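Local atomic coordinates of resiniferatoxin-binding, phosphotriesterase-related protein (Rhodobacter sphaeroides 2.4.1, PDB entry 3K2G), a protein that binds two zinc ions in a TIM-barrel of the phosphotriesterase family and is probably a metal-dependent hydrolase of phosphoric esters. Residues L32-L37 / V235-N240; L259-I264 / D281-A286; I299-D304 / H325-L330; F321-F326 / T342-N347. One frame throughout, in Å; residues are numbered along the deposited sequence.

Interaction 1. Residues L32-L37 / V235-N240; sequences LMHEHL and VLCHMN. With ZN (zinc ion), chain I; ZN (zinc ion), chain J.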
loop_
_atom_site.group_PDB
_atom_site.type_symbol
_atom_site.label_atom_id
_atom_site.label_comp_id
_atom_site.label_asym_id
_atom_site.label_seq_id
_atom_site.Cartn_x
_atom_site.Cartn_y
_atom_site.Cartn_z
ATOM N N LEU B 32 2.915 29.361 -16.432
ATOM C CA LEU B 32 3.180 27.992 -16.848
ATOM C C LEU B 32 4.709 27.938 -16.891
ATOM O O LEU B 32 5.345 28.573 -17.736
ATOM C CB LEU B 32 2.594 27.706 -18.241
ATOM C CG LEU B 32 1.081 27.512 -18.366
ATOM C CD1 LEU B 32 0.701 27.348 -19.841
ATOM C CD2 LEU B 32 0.664 26.279 -17.580
HETATM N N MSE B 33 5.288 27.189 -15.956
HETATM C CA MSE B 33 6.733 27.058 -15.826
HETATM C C MSE B 33 7.468 26.265 -16.898
HETATM O O MSE B 33 8.693 26.357 -17.005
HETATM C CB MSE B 33 7.071 26.430 -14.472
HETATM C CG MSE B 33 6.951 27.377 -13.281
HETATM SE SE MSE B 33 8.114 28.873 -13.350
HETATM C CE MSE B 33 9.758 27.913 -13.646
ATOM N N HIS B 34 6.747 25.492 -17.696
ATOM C CA HIS B 34 7.438 24.682 -18.681
ATOM C C HIS B 34 6.608 24.381 -19.921
ATOM O O HIS B 34 5.816 23.437 -19.941
ATOM C CB HIS B 34 7.883 23.386 -17.994
ATOM C CG HIS B 34 8.807 22.543 -18.810
ATOM N ND1 HIS B 34 10.012 22.087 -18.323
ATOM C CD2 HIS B 34 8.687 22.033 -20.059
ATOM C CE1 HIS B 34 10.595 21.330 -19.236
ATOM N NE2 HIS B 34 9.811 21.281 -20.297
ATOM N N GLU B 35 6.812 25.183 -20.958
ATOM C CA GLU B 35 6.088 25.011 -22.217
ATOM C C GLU B 35 6.998 25.334 -23.393
ATOM O O GLU B 35 7.894 26.174 -23.282
ATOM C CB GLU B 35 4.890 25.960 -22.288
ATOM C CG GLU B 35 3.928 25.901 -21.119
ATOM C CD GLU B 35 3.208 24.566 -21.007
ATOM O OE1 GLU B 35 3.003 23.904 -22.046
ATOM O OE2 GLU B 35 2.836 24.189 -19.874
ATOM N N HIS B 36 6.776 24.663 -24.519
ATOM C CA HIS B 36 7.558 24.947 -25.712
ATOM C C HIS B 36 6.586 25.621 -26.664
ATOM O O HIS B 36 5.511 25.082 -26.940
ATOM C CB HIS B 36 8.102 23.658 -26.316
ATOM C CG HIS B 36 9.048 22.935 -25.415
ATOM N ND1 HIS B 36 10.370 23.299 -25.281
ATOM C CD2 HIS B 36 8.847 21.911 -24.553
ATOM C CE1 HIS B 36 10.943 22.532 -24.372
ATOM N NE2 HIS B 36 10.041 21.683 -23.915
ATOM N N LEU B 37 6.954 26.807 -27.145
ATOM C CA LEU B 37 6.093 27.555 -28.052
ATOM C C LEU B 37 6.427 27.254 -29.505
ATOM O O LEU B 37 5.570 27.342 -30.381
ATOM C CB LEU B 37 6.221 29.048 -27.759
ATOM C CG LEU B 37 5.890 29.340 -26.292
ATOM C CD1 LEU B 37 5.931 30.833 -26.030
ATOM C CD2 LEU B 37 4.517 28.776 -25.961
ATOM N N VAL B 235 15.100 23.470 -10.562
ATOM C CA VAL B 235 13.830 22.832 -10.881
ATOM C C VAL B 235 14.065 21.480 -11.543
ATOM O O VAL B 235 14.764 21.396 -12.556
ATOM C CB VAL B 235 12.997 23.700 -11.857
ATOM C CG1 VAL B 235 11.703 22.981 -12.215
ATOM C CG2 VAL B 235 12.692 25.063 -11.223
ATOM N N LEU B 236 13.492 20.427 -10.964
ATOM C CA LEU B 236 13.620 19.084 -11.516
ATOM C C LEU B 236 12.387 18.813 -12.369
ATOM O O LEU B 236 11.276 18.717 -11.841
ATOM C CB LEU B 236 13.698 18.049 -10.392
ATOM C CG LEU B 236 14.898 18.158 -9.451
ATOM C CD1 LEU B 236 14.720 17.192 -8.291
ATOM C CD2 LEU B 236 16.180 17.852 -10.207
ATOM N N CYS B 237 12.589 18.690 -13.680
ATOM C CA CYS B 237 11.493 18.457 -14.626
ATOM C C CYS B 237 11.000 17.024 -14.729
ATOM O O CYS B 237 11.704 16.076 -14.386
ATOM C CB CYS B 237 11.904 18.889 -16.036
ATOM S SG CYS B 237 12.369 20.629 -16.221
ATOM N N HIS B 238 9.773 16.891 -15.221
ATOM C CA HIS B 238 9.163 15.586 -15.462
ATOM C C HIS B 238 9.046 14.672 -14.250
ATOM O O HIS B 238 9.449 13.509 -14.284
ATOM C CB HIS B 238 9.937 14.894 -16.582
ATOM C CG HIS B 238 10.264 15.808 -17.724
ATOM N ND1 HIS B 238 9.361 16.727 -18.215
ATOM C CD2 HIS B 238 11.393 15.956 -18.460
ATOM C CE1 HIS B 238 9.920 17.402 -19.206
ATOM N NE2 HIS B 238 11.152 16.953 -19.374
HETATM N N MSE B 239 8.462 15.195 -13.184
HETATM C CA MSE B 239 8.289 14.406 -11.973
HETATM C C MSE B 239 7.088 13.466 -12.047
HETATM O O MSE B 239 7.033 12.475 -11.326
HETATM C CB MSE B 239 8.144 15.334 -10.775
HETATM C CG MSE B 239 9.417 16.130 -10.484
HETATM SE SE MSE B 239 10.982 15.003 -10.266
HETATM C CE MSE B 239 10.376 14.017 -8.712
ATOM N N ASN B 240 6.140 13.777 -12.931
ATOM C CA ASN B 240 4.919 12.983 -13.088
ATOM C C ASN B 240 5.070 11.462 -13.026
ATOM O O ASN B 240 4.352 10.803 -12.282
ATOM C CB ASN B 240 4.205 13.348 -14.394
ATOM C CG ASN B 240 3.786 14.803 -14.447
ATOM O OD1 ASN B 240 2.593 15.122 -14.492
ATOM N ND2 ASN B 240 4.764 15.696 -14.445
HETATM ZN ZN ZN I . 10.211 20.287 -22.263
HETATM ZN ZN ZN J . 12.397 17.599 -21.193
HETATM O O HOH W 1 10.725 18.394 -22.240
HETATM O O HOH W 2 11.263 15.870 -22.428
#

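Interaction 2. Residues L259-I264 / D281-A286; sequences LEFDMI and DEVARA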
loop_
_atom_site.group_PDB
_atom_site.type_symbol
_atom_site.label_atom_id
_atom_site.label_comp_id
_atom_site.label_asym_id
_atom_site.label_seq_id
_atom_site.Cartn_x
_atom_site.Cartn_y
_atom_site.Cartn_z
ATOM N N LEU B 259 9.834 20.471 -7.578
ATOM C CA LEU B 259 9.424 19.237 -8.238
ATOM C C LEU B 259 8.425 19.684 -9.291
ATOM O O LEU B 259 7.318 20.114 -8.973
ATOM C CB LEU B 259 8.764 18.285 -7.240
ATOM C CG LEU B 259 9.629 17.889 -6.038
ATOM C CD1 LEU B 259 8.883 16.859 -5.200
ATOM C CD2 LEU B 259 10.965 17.318 -6.518
ATOM N N GLU B 260 8.822 19.597 -10.551
ATOM C CA GLU B 260 7.946 20.051 -11.614
ATOM C C GLU B 260 7.100 18.972 -12.274
ATOM O O GLU B 260 7.613 18.091 -12.962
ATOM C CB GLU B 260 8.773 20.782 -12.675
ATOM C CG GLU B 260 7.938 21.495 -13.719
ATOM C CD GLU B 260 8.782 22.372 -14.627
ATOM O OE1 GLU B 260 9.434 21.846 -15.557
ATOM O OE2 GLU B 260 8.803 23.595 -14.394
ATOM N N PHE B 261 5.794 19.038 -12.039
ATOM C CA PHE B 261 4.854 18.111 -12.656
ATOM C C PHE B 261 4.400 18.831 -13.925
ATOM O O PHE B 261 3.303 19.373 -14.006
ATOM C CB PHE B 261 3.687 17.841 -11.704
ATOM C CG PHE B 261 4.074 16.992 -10.525
ATOM C CD1 PHE B 261 3.992 15.605 -10.591
ATOM C CD2 PHE B 261 4.578 17.579 -9.370
ATOM C CE1 PHE B 261 4.413 14.811 -9.523
ATOM C CE2 PHE B 261 5.002 16.798 -8.299
ATOM C CZ PHE B 261 4.918 15.412 -8.372
ATOM N N ASP B 262 5.302 18.842 -14.902
ATOM C CA ASP B 262 5.090 19.496 -16.186
ATOM C C ASP B 262 4.447 18.614 -17.249
ATOM O O ASP B 262 4.455 18.971 -18.422
ATOM C CB ASP B 262 6.432 20.009 -16.721
ATOM C CG ASP B 262 7.566 19.014 -16.511
ATOM O OD1 ASP B 262 7.388 17.819 -16.833
ATOM O OD2 ASP B 262 8.640 19.432 -16.026
HETATM N N MSE B 263 3.894 17.472 -16.858
HETATM C CA MSE B 263 3.283 16.582 -17.841
HETATM C C MSE B 263 1.777 16.440 -17.676
HETATM O O MSE B 263 1.169 15.482 -18.164
HETATM C CB MSE B 263 3.965 15.215 -17.791
HETATM C CG MSE B 263 5.398 15.275 -18.307
HETATM SE SE MSE B 263 6.576 13.833 -17.800
HETATM C CE MSE B 263 5.557 12.343 -18.540
ATOM N N ILE B 264 1.181 17.415 -17.000
ATOM C CA ILE B 264 -0.256 17.426 -16.778
ATOM C C ILE B 264 -1.003 17.364 -18.100
ATOM O O ILE B 264 -0.792 18.204 -18.978
ATOM C CB ILE B 264 -0.707 18.713 -16.081
ATOM C CG1 ILE B 264 -0.007 18.846 -14.726
ATOM C CG2 ILE B 264 -2.227 18.726 -15.964
ATOM C CD1 ILE B 264 -0.262 17.700 -13.783
ATOM N N ASP B 281 -5.117 11.967 -12.284
ATOM C CA ASP B 281 -5.580 11.610 -10.948
ATOM C C ASP B 281 -4.410 11.069 -10.123
ATOM O O ASP B 281 -4.268 11.407 -8.949
ATOM C CB ASP B 281 -6.703 10.567 -11.006
ATOM C CG ASP B 281 -8.092 11.193 -10.932
ATOM O OD1 ASP B 281 -8.205 12.397 -10.609
ATOM O OD2 ASP B 281 -9.078 10.474 -11.186
ATOM N N GLU B 282 -3.568 10.237 -10.735
ATOM C CA GLU B 282 -2.417 9.683 -10.024
ATOM C C GLU B 282 -1.475 10.810 -9.609
ATOM O O GLU B 282 -0.927 10.801 -8.510
ATOM C CB GLU B 282 -1.664 8.689 -10.909
ATOM C CG GLU B 282 -2.423 7.403 -11.208
ATOM C CD GLU B 282 -1.688 6.528 -12.205
ATOM O OE1 GLU B 282 -1.456 6.997 -13.337
ATOM O OE2 GLU B 282 -1.340 5.379 -11.862
ATOM N N VAL B 283 -1.293 11.782 -10.496
ATOM C CA VAL B 283 -0.424 12.913 -10.209
ATOM C C VAL B 283 -1.035 13.800 -9.131
ATOM O O VAL B 283 -0.334 14.265 -8.232
ATOM C CB VAL B 283 -0.166 13.741 -11.483
ATOM C CG1 VAL B 283 0.512 15.061 -11.134
ATOM C CG2 VAL B 283 0.711 12.934 -12.432
ATOM N N ALA B 284 -2.342 14.036 -9.225
ATOM C CA ALA B 284 -3.027 14.858 -8.234
ATOM C C ALA B 284 -2.796 14.261 -6.850
ATOM O O ALA B 284 -2.480 14.979 -5.905
ATOM C CB ALA B 284 -4.527 14.924 -8.533
ATOM N N ARG B 285 -2.944 12.944 -6.731
ATOM C CA ARG B 285 -2.738 12.292 -5.442
ATOM C C ARG B 285 -1.307 12.454 -4.943
ATOM O O ARG B 285 -1.087 12.658 -3.750
ATOM C CB ARG B 285 -3.093 10.806 -5.511
ATOM C CG ARG B 285 -4.579 10.516 -5.399
ATOM C CD ARG B 285 -4.818 9.054 -5.014
ATOM N NE ARG B 285 -4.372 8.132 -6.057
ATOM C CZ ARG B 285 -5.011 7.938 -7.209
ATOM N NH1 ARG B 285 -6.133 8.597 -7.467
ATOM N NH2 ARG B 285 -4.525 7.094 -8.107
ATOM N N ALA B 286 -0.336 12.359 -5.849
ATOM C CA ALA B 286 1.064 12.514 -5.470
ATOM C C ALA B 286 1.303 13.936 -4.962
ATOM O O ALA B 286 2.064 14.155 -4.017
ATOM C CB ALA B 286 1.969 12.227 -6.662
#

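Interaction 3. Residues I299-D304 / H325-L330; sequences ILLSHD and HFLPRL. With ZN (zinc ion), chain I.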
loop_
_atom_site.group_PDB
_atom_site.type_symbol
_atom_site.label_atom_id
_atom_site.label_comp_id
_atom_site.label_asym_id
_atom_site.label_seq_id
_atom_site.Cartn_x
_atom_site.Cartn_y
_atom_site.Cartn_z
ATOM N N ILE B 299 6.196 22.656 -5.343
ATOM C CA ILE B 299 5.466 22.058 -6.456
ATOM C C ILE B 299 5.150 22.996 -7.618
ATOM O O ILE B 299 4.578 24.071 -7.422
ATOM C CB ILE B 299 4.146 21.430 -5.957
ATOM C CG1 ILE B 299 4.455 20.415 -4.848
ATOM C CG2 ILE B 299 3.420 20.755 -7.119
ATOM C CD1 ILE B 299 3.232 19.783 -4.225
ATOM N N LEU B 300 5.518 22.568 -8.827
ATOM C CA LEU B 300 5.278 23.333 -10.051
ATOM C C LEU B 300 4.448 22.492 -11.025
ATOM O O LEU B 300 4.589 21.270 -11.066
ATOM C CB LEU B 300 6.603 23.719 -10.717
ATOM C CG LEU B 300 7.543 24.610 -9.895
ATOM C CD1 LEU B 300 8.818 24.870 -10.675
ATOM C CD2 LEU B 300 6.842 25.924 -9.564
ATOM N N LEU B 301 3.605 23.161 -11.811
ATOM C CA LEU B 301 2.711 22.496 -12.766
ATOM C C LEU B 301 2.782 23.082 -14.176
ATOM O O LEU B 301 2.839 24.292 -14.337
ATOM C CB LEU B 301 1.267 22.631 -12.295
ATOM C CG LEU B 301 0.874 22.257 -10.865
ATOM C CD1 LEU B 301 -0.568 22.703 -10.612
ATOM C CD2 LEU B 301 1.022 20.770 -10.655
ATOM N N SER B 302 2.751 22.226 -15.192
ATOM C CA SER B 302 2.767 22.697 -16.580
ATOM C C SER B 302 2.393 21.529 -17.505
ATOM O O SER B 302 2.150 20.423 -17.014
ATOM C CB SER B 302 4.147 23.264 -16.933
ATOM O OG SER B 302 4.029 24.537 -17.557
ATOM N N HIS B 303 2.331 21.764 -18.820
ATOM C CA HIS B 303 1.973 20.695 -19.768
ATOM C C HIS B 303 3.142 20.131 -20.574
ATOM O O HIS B 303 3.073 19.007 -21.082
ATOM C CB HIS B 303 0.955 21.158 -20.826
ATOM C CG HIS B 303 -0.135 22.049 -20.316
ATOM N ND1 HIS B 303 0.071 23.378 -20.012
ATOM C CD2 HIS B 303 -1.461 21.827 -20.154
ATOM C CE1 HIS B 303 -1.080 23.938 -19.690
ATOM N NE2 HIS B 303 -2.027 23.019 -19.768
ATOM N N ASP B 304 4.203 20.914 -20.715
ATOM C CA ASP B 304 5.341 20.509 -21.530
ATOM C C ASP B 304 4.872 20.237 -22.964
ATOM O O ASP B 304 5.216 19.219 -23.573
ATOM C CB ASP B 304 6.046 19.264 -20.980
ATOM C CG ASP B 304 7.351 18.976 -21.711
ATOM O OD1 ASP B 304 7.920 19.930 -22.281
ATOM O OD2 ASP B 304 7.822 17.818 -21.713
ATOM N N HIS B 325 -8.782 22.838 -16.429
ATOM C CA HIS B 325 -9.206 21.511 -16.028
ATOM C C HIS B 325 -8.464 20.851 -14.873
ATOM O O HIS B 325 -9.091 20.208 -14.036
ATOM C CB HIS B 325 -9.200 20.611 -17.266
ATOM C CG HIS B 325 -10.118 21.089 -18.351
ATOM N ND1 HIS B 325 -11.489 20.974 -18.272
ATOM C CD2 HIS B 325 -9.864 21.711 -19.526
ATOM C CE1 HIS B 325 -12.040 21.500 -19.350
ATOM N NE2 HIS B 325 -11.076 21.955 -20.127
ATOM N N PHE B 326 -7.149 21.011 -14.798
ATOM C CA PHE B 326 -6.425 20.375 -13.709
ATOM C C PHE B 326 -6.659 21.040 -12.350
ATOM O O PHE B 326 -6.837 20.343 -11.352
ATOM C CB PHE B 326 -4.922 20.297 -14.010
ATOM C CG PHE B 326 -4.165 19.400 -13.058
ATOM C CD1 PHE B 326 -4.487 18.048 -12.944
ATOM C CD2 PHE B 326 -3.139 19.909 -12.267
ATOM C CE1 PHE B 326 -3.795 17.220 -12.047
ATOM C CE2 PHE B 326 -2.447 19.096 -11.374
ATOM C CZ PHE B 326 -2.772 17.749 -11.262
ATOM N N LEU B 327 -6.672 22.369 -12.295
ATOM C CA LEU B 327 -6.894 23.040 -11.015
ATOM C C LEU B 327 -8.195 22.515 -10.394
ATOM O O LEU B 327 -8.222 22.140 -9.222
ATOM C CB LEU B 327 -6.914 24.567 -11.196
ATOM C CG LEU B 327 -5.608 25.158 -11.768
ATOM C CD1 LEU B 327 -5.660 26.683 -11.722
ATOM C CD2 LEU B 327 -4.399 24.658 -10.984
ATOM N N PRO B 328 -9.289 22.463 -11.176
ATOM C CA PRO B 328 -10.552 21.953 -10.629
ATOM C C PRO B 328 -10.400 20.507 -10.114
ATOM O O PRO B 328 -11.033 20.121 -9.132
ATOM C CB PRO B 328 -11.503 22.053 -11.819
ATOM C CG PRO B 328 -10.985 23.261 -12.553
ATOM C CD PRO B 328 -9.492 23.047 -12.515
ATOM N N ARG B 329 -9.558 19.715 -10.777
ATOM C CA ARG B 329 -9.316 18.328 -10.367
ATOM C C ARG B 329 -8.600 18.325 -9.010
ATOM O O ARG B 329 -8.927 17.530 -8.132
ATOM C CB ARG B 329 -8.454 17.604 -11.411
ATOM C CG ARG B 329 -8.185 16.127 -11.120
ATOM C CD ARG B 329 -7.228 15.525 -12.149
ATOM N NE ARG B 329 -7.807 15.482 -13.493
ATOM C CZ ARG B 329 -8.704 14.584 -13.900
ATOM N NH1 ARG B 329 -9.134 13.638 -13.073
ATOM N NH2 ARG B 329 -9.179 14.633 -15.140
ATOM N N LEU B 330 -7.623 19.218 -8.851
ATOM C CA LEU B 330 -6.884 19.328 -7.600
ATOM C C LEU B 330 -7.842 19.736 -6.489
ATOM O O LEU B 330 -7.655 19.372 -5.332
ATOM C CB LEU B 330 -5.772 20.374 -7.710
ATOM C CG LEU B 330 -4.514 20.000 -8.492
ATOM C CD1 LEU B 330 -3.549 21.183 -8.492
ATOM C CD2 LEU B 330 -3.868 18.781 -7.862
HETATM ZN ZN ZN I . 10.211 20.287 -22.263
HETATM O O HOH W 1 10.725 18.394 -22.240
#

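Interaction 4. Residues F321-F326 / T342-N347; sequences FVTKHF and TLMVTN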
loop_
_atom_site.group_PDB
_atom_site.type_symbol
_atom_site.label_atom_id
_atom_site.label_comp_id
_atom_site.label_asym_id
_atom_site.label_seq_id
_atom_site.Cartn_x
_atom_site.Cartn_y
_atom_site.Cartn_z
ATOM N N PHE B 321 -5.139 24.029 -20.419
ATOM C CA PHE B 321 -5.649 22.835 -19.758
ATOM C C PHE B 321 -5.380 22.800 -18.250
ATOM O O PHE B 321 -6.278 22.530 -17.459
ATOM C CB PHE B 321 -5.053 21.594 -20.430
ATOM C CG PHE B 321 -5.629 20.303 -19.936
ATOM C CD1 PHE B 321 -6.878 19.870 -20.376
ATOM C CD2 PHE B 321 -4.931 19.522 -19.020
ATOM C CE1 PHE B 321 -7.424 18.677 -19.910
ATOM C CE2 PHE B 321 -5.466 18.331 -18.546
ATOM C CZ PHE B 321 -6.716 17.906 -18.994
ATOM N N VAL B 322 -4.143 23.065 -17.848
ATOM C CA VAL B 322 -3.816 23.049 -16.428
ATOM C C VAL B 322 -4.750 23.972 -15.655
ATOM O O VAL B 322 -5.342 23.573 -14.651
ATOM C CB VAL B 322 -2.351 23.474 -16.192
ATOM C CG1 VAL B 322 -2.121 23.804 -14.719
ATOM C CG2 VAL B 322 -1.423 22.344 -16.611
ATOM N N THR B 323 -4.896 25.195 -16.154
ATOM C CA THR B 323 -5.740 26.205 -15.521
ATOM C C THR B 323 -7.231 25.905 -15.532
ATOM O O THR B 323 -7.913 26.069 -14.522
ATOM C CB THR B 323 -5.566 27.580 -16.196
ATOM O OG1 THR B 323 -4.187 27.962 -16.165
ATOM C CG2 THR B 323 -6.387 28.630 -15.468
ATOM N N LYS B 324 -7.735 25.474 -16.681
ATOM C CA LYS B 324 -9.158 25.209 -16.830
ATOM C C LYS B 324 -9.631 23.850 -16.327
ATOM O O LYS B 324 -10.751 23.720 -15.827
ATOM C CB LYS B 324 -9.544 25.362 -18.305
ATOM C CG LYS B 324 -11.043 25.482 -18.554
ATOM C CD LYS B 324 -11.388 25.256 -20.023
ATOM C CE LYS B 324 -10.608 26.171 -20.951
ATOM N NZ LYS B 324 -10.979 25.902 -22.367
ATOM N N HIS B 325 -8.782 22.838 -16.429
ATOM C CA HIS B 325 -9.206 21.511 -16.028
ATOM C C HIS B 325 -8.464 20.851 -14.873
ATOM O O HIS B 325 -9.091 20.208 -14.036
ATOM C CB HIS B 325 -9.200 20.611 -17.266
ATOM C CG HIS B 325 -10.118 21.089 -18.351
ATOM N ND1 HIS B 325 -11.489 20.974 -18.272
ATOM C CD2 HIS B 325 -9.864 21.711 -19.526
ATOM C CE1 HIS B 325 -12.040 21.500 -19.350
ATOM N NE2 HIS B 325 -11.076 21.955 -20.127
ATOM N N PHE B 326 -7.149 21.011 -14.798
ATOM C CA PHE B 326 -6.425 20.375 -13.709
ATOM C C PHE B 326 -6.659 21.040 -12.350
ATOM O O PHE B 326 -6.837 20.343 -11.352
ATOM C CB PHE B 326 -4.922 20.297 -14.010
ATOM C CG PHE B 326 -4.165 19.400 -13.058
ATOM C CD1 PHE B 326 -4.487 18.048 -12.944
ATOM C CD2 PHE B 326 -3.139 19.909 -12.267
ATOM C CE1 PHE B 326 -3.795 17.220 -12.047
ATOM C CE2 PHE B 326 -2.447 19.096 -11.374
ATOM C CZ PHE B 326 -2.772 17.749 -11.262
ATOM N N THR B 342 -1.102 29.300 -4.827
ATOM C CA THR B 342 0.297 29.034 -4.500
ATOM C C THR B 342 1.001 28.291 -5.642
ATOM O O THR B 342 2.136 28.597 -6.001
ATOM C CB THR B 342 0.407 28.190 -3.203
ATOM O OG1 THR B 342 -0.053 28.966 -2.089
ATOM C CG2 THR B 342 1.849 27.752 -2.956
ATOM N N LEU B 343 0.304 27.322 -6.216
ATOM C CA LEU B 343 0.853 26.525 -7.302
ATOM C C LEU B 343 1.088 27.292 -8.600
ATOM O O LEU B 343 2.129 27.128 -9.228
ATOM C CB LEU B 343 -0.063 25.322 -7.579
ATOM C CG LEU B 343 -0.150 24.301 -6.442
ATOM C CD1 LEU B 343 -1.243 23.290 -6.721
ATOM C CD2 LEU B 343 1.187 23.611 -6.291
HETATM N N MSE B 344 0.136 28.137 -8.988
HETATM C CA MSE B 344 0.242 28.879 -10.247
HETATM C C MSE B 344 0.846 30.273 -10.208
HETATM O O MSE B 344 1.162 30.836 -11.260
HETATM C CB MSE B 344 -1.136 28.988 -10.903
HETATM C CG MSE B 344 -1.794 27.644 -11.176
HETATM SE SE MSE B 344 -0.695 26.407 -12.199
HETATM C CE MSE B 344 -0.733 27.375 -13.879
ATOM N N VAL B 345 0.997 30.845 -9.016
ATOM C CA VAL B 345 1.540 32.194 -8.909
ATOM C C VAL B 345 2.701 32.287 -7.934
ATOM O O VAL B 345 3.822 32.627 -8.317
ATOM C CB VAL B 345 0.453 33.210 -8.452
ATOM C CG1 VAL B 345 1.065 34.600 -8.312
ATOM C CG2 VAL B 345 -0.697 33.244 -9.448
ATOM N N THR B 346 2.432 31.973 -6.673
ATOM C CA THR B 346 3.462 32.064 -5.648
ATOM C C THR B 346 4.685 31.188 -5.916
ATOM O O THR B 346 5.815 31.671 -5.854
ATOM C CB THR B 346 2.892 31.730 -4.252
ATOM O OG1 THR B 346 1.628 32.388 -4.081
ATOM C CG2 THR B 346 3.843 32.226 -3.164
ATOM N N ASN B 347 4.480 29.911 -6.228
ATOM C CA ASN B 347 5.625 29.047 -6.475
ATOM C C ASN B 347 6.440 29.484 -7.686
ATOM O O ASN B 347 7.666 29.516 -7.620
ATOM C CB ASN B 347 5.190 27.587 -6.592
ATOM C CG ASN B 347 4.812 26.995 -5.243
ATOM O OD1 ASN B 347 4.970 27.643 -4.207
ATOM N ND2 ASN B 347 4.322 25.764 -5.250
#

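Interaction 1. Residues L32-L37 / V235-N240
His-34 meets Cys-237 and His-238 across this contact, while His-34 and His-36 supply the H-x-H pair of the zinc site. Met-33, a selenomethionine, comes first; its side chain goes to Pro-348, Val-351 and Phe-352 of helix 337-352. At His-34 the ring stands anti to the backbone N (chi1 -170°), which swings it toward 235-240 and brings NE2 to the first zinc ion. The ND1 corner lies 3.5 Å from Cys-237 SG, the sulfur near the ring plane, at its edge, while ND1 makes a weak hydrogen bond to Glu-260 OE1. His-238 turns an edge toward the His-34 face in an offset edge-to-face pair, planes at 63°, with the two CE1 atoms 4.0 Å apart. Glu-35 points elsewhere, its OE2 accepting from Ser-302 OG and His-303 N. His-36 NE2 binds the first zinc at 2.2 Å, its ND1 bonded to Thr-107. His-238 NE2 holds the second zinc, and its ND1 is fixed by Asp-262. Water 1 bridges the metals, 2.0 Å from the first zinc and 2.1 Å from the second. Segment 32-37 runs from the last residue of strand 31-32 into a loop; 235-240 leaves strand 234-236, flanked by strand 258-261 and backed by helix 246-255.

Interaction 2. Residues L259-I264 / D281-A286
Val-283 of helix 280-292 is the one residue that meets both Phe-261 and Ile-264. Its CB points from the helix toward the strand end, and the branching there decides which methyl does the work. CG1 lies opposite the backbone N across the CA-CB bond (chi1 169°), and this methyl makes the close contacts. It comes 3.6 Å from Phe-261 CD1 and 4.1 Å from Phe-261 CG, meeting the ring obliquely near its attached end. The same CG1 also lies 3.8 Å from Ile-264 CD1, so one methyl touches two side chains. The Phe-261 and Val-283 side chains run past each other in opposite directions. Ile-264 arrives from the loop beyond the strand; its CA-CB bond does not aim at the helix, but the bend at chi2 (-59°) carries CD1 over to it. Phe-261 is the centre of an inverse gamma turn, where the barrel strand gives way to the loop, and its ring also touches Ile-287 and Leu-290 of the same helix. No hydrogen bond crosses between the segments: carbon meets carbon throughout, so strand and helix of this TIM barrel are held here by shape and by burial of apolar surface.

Interaction 3. Residues I299-D304 / H325-L330
Leu-301 is the bump here, reaching out of strand 299-301 into a hollow lined by Phe-326, Leu-327 and Leu-330 on helix 321-332. Its two methyls divide the hollow between them. CD2 settles on Phe-326, 3.9 Å from CE2, approaching the ring obliquely while the two side chains cross at about a right angle. CD1 goes deeper among the aliphatic groups: it meets Leu-330 CD1 tip to tip at 4.0 Å, has Leu-327 CD2 at 4.3 Å, and lies 4.1 Å from Phe-326 CE2. The ring forms one wall because a chi1 of -168° swings its CG away from the backbone N, and the two leucines close the other parts. Positions 326, 327 and 330, adjacent and one turn on, together receive one strand side chain. Further along the strand's exit, Asp-304 OD1 binds the first zinc at 2.3 Å, and water 1 donates to its OD2. The axes of strand 299-301 and of helix segment 325-330 come within 12.2 Å, their directions 141° apart, as suits a helix packed outside a barrel strand. Ile-287 of helix 280-292 and Phe-261 of strand 258-261 also touch Leu-301, while Leu-343 of helix 337-352 packs against Leu-330.

Interaction 4. Residues F321-F326 / T342-N347
Met-344, a selenomethionine, lays the end of its side chain on Val-322 and beside Thr-323. The chain is folded rather than extended: chi2 is -54° and chi3 -69°, so SE and CE both arrive at the facing helix. SE lies 3.9 Å from Val-322 CG1, and CE is equally near that methyl. Val-322 offers CG1 because its chi1 of 165° puts that branch on the Met-344 side. The two helices, 321-332 and 337-352, follow the last strand in the family's TIM barrel and pack against one another on its outer side. Both have a wider pi-type turn here, at 322-326 and 342-346; Phe-321 O takes bonds from both His-325 N and Phe-326 N. Thr-323 adds a lighter touch, its OG1 4.2 Å from Met-344 CE, a van der Waals approach from a hydroxyl to a methyl. On the neighbouring subunit, Glu-68 receives a salt bridge from Lys-324 NZ and a hydrogen bond from His-325 NE2.

How the interactions relate
Interactions 1 and 3 share the metal centre: both reach the first zinc and water 1, while Glu-177 bridges both zincs and His-209 adds to the second. They are joined directly by Glu-35 OE2, 2.6 Å from Ser-302 OG. Segment 259-264 of interaction 2 provides a second-shell residue, Asp-262, whose OD1 lies 2.6 Å from His-238 ND1. Interactions 1, 2 and 3 draw on neighbouring strands of one sheet, 234-236, 258-261 and 299-301, with the centres of 2 and 3 about 7 Å apart. Interactions 3 and 4 share His-325 and Phe-326, their centres about 5 Å apart, and His-303 NE2 lies 2.9 Å from Val-322 N. Asp-281 and Arg-329 form a salt bridge between interactions 2 and 3.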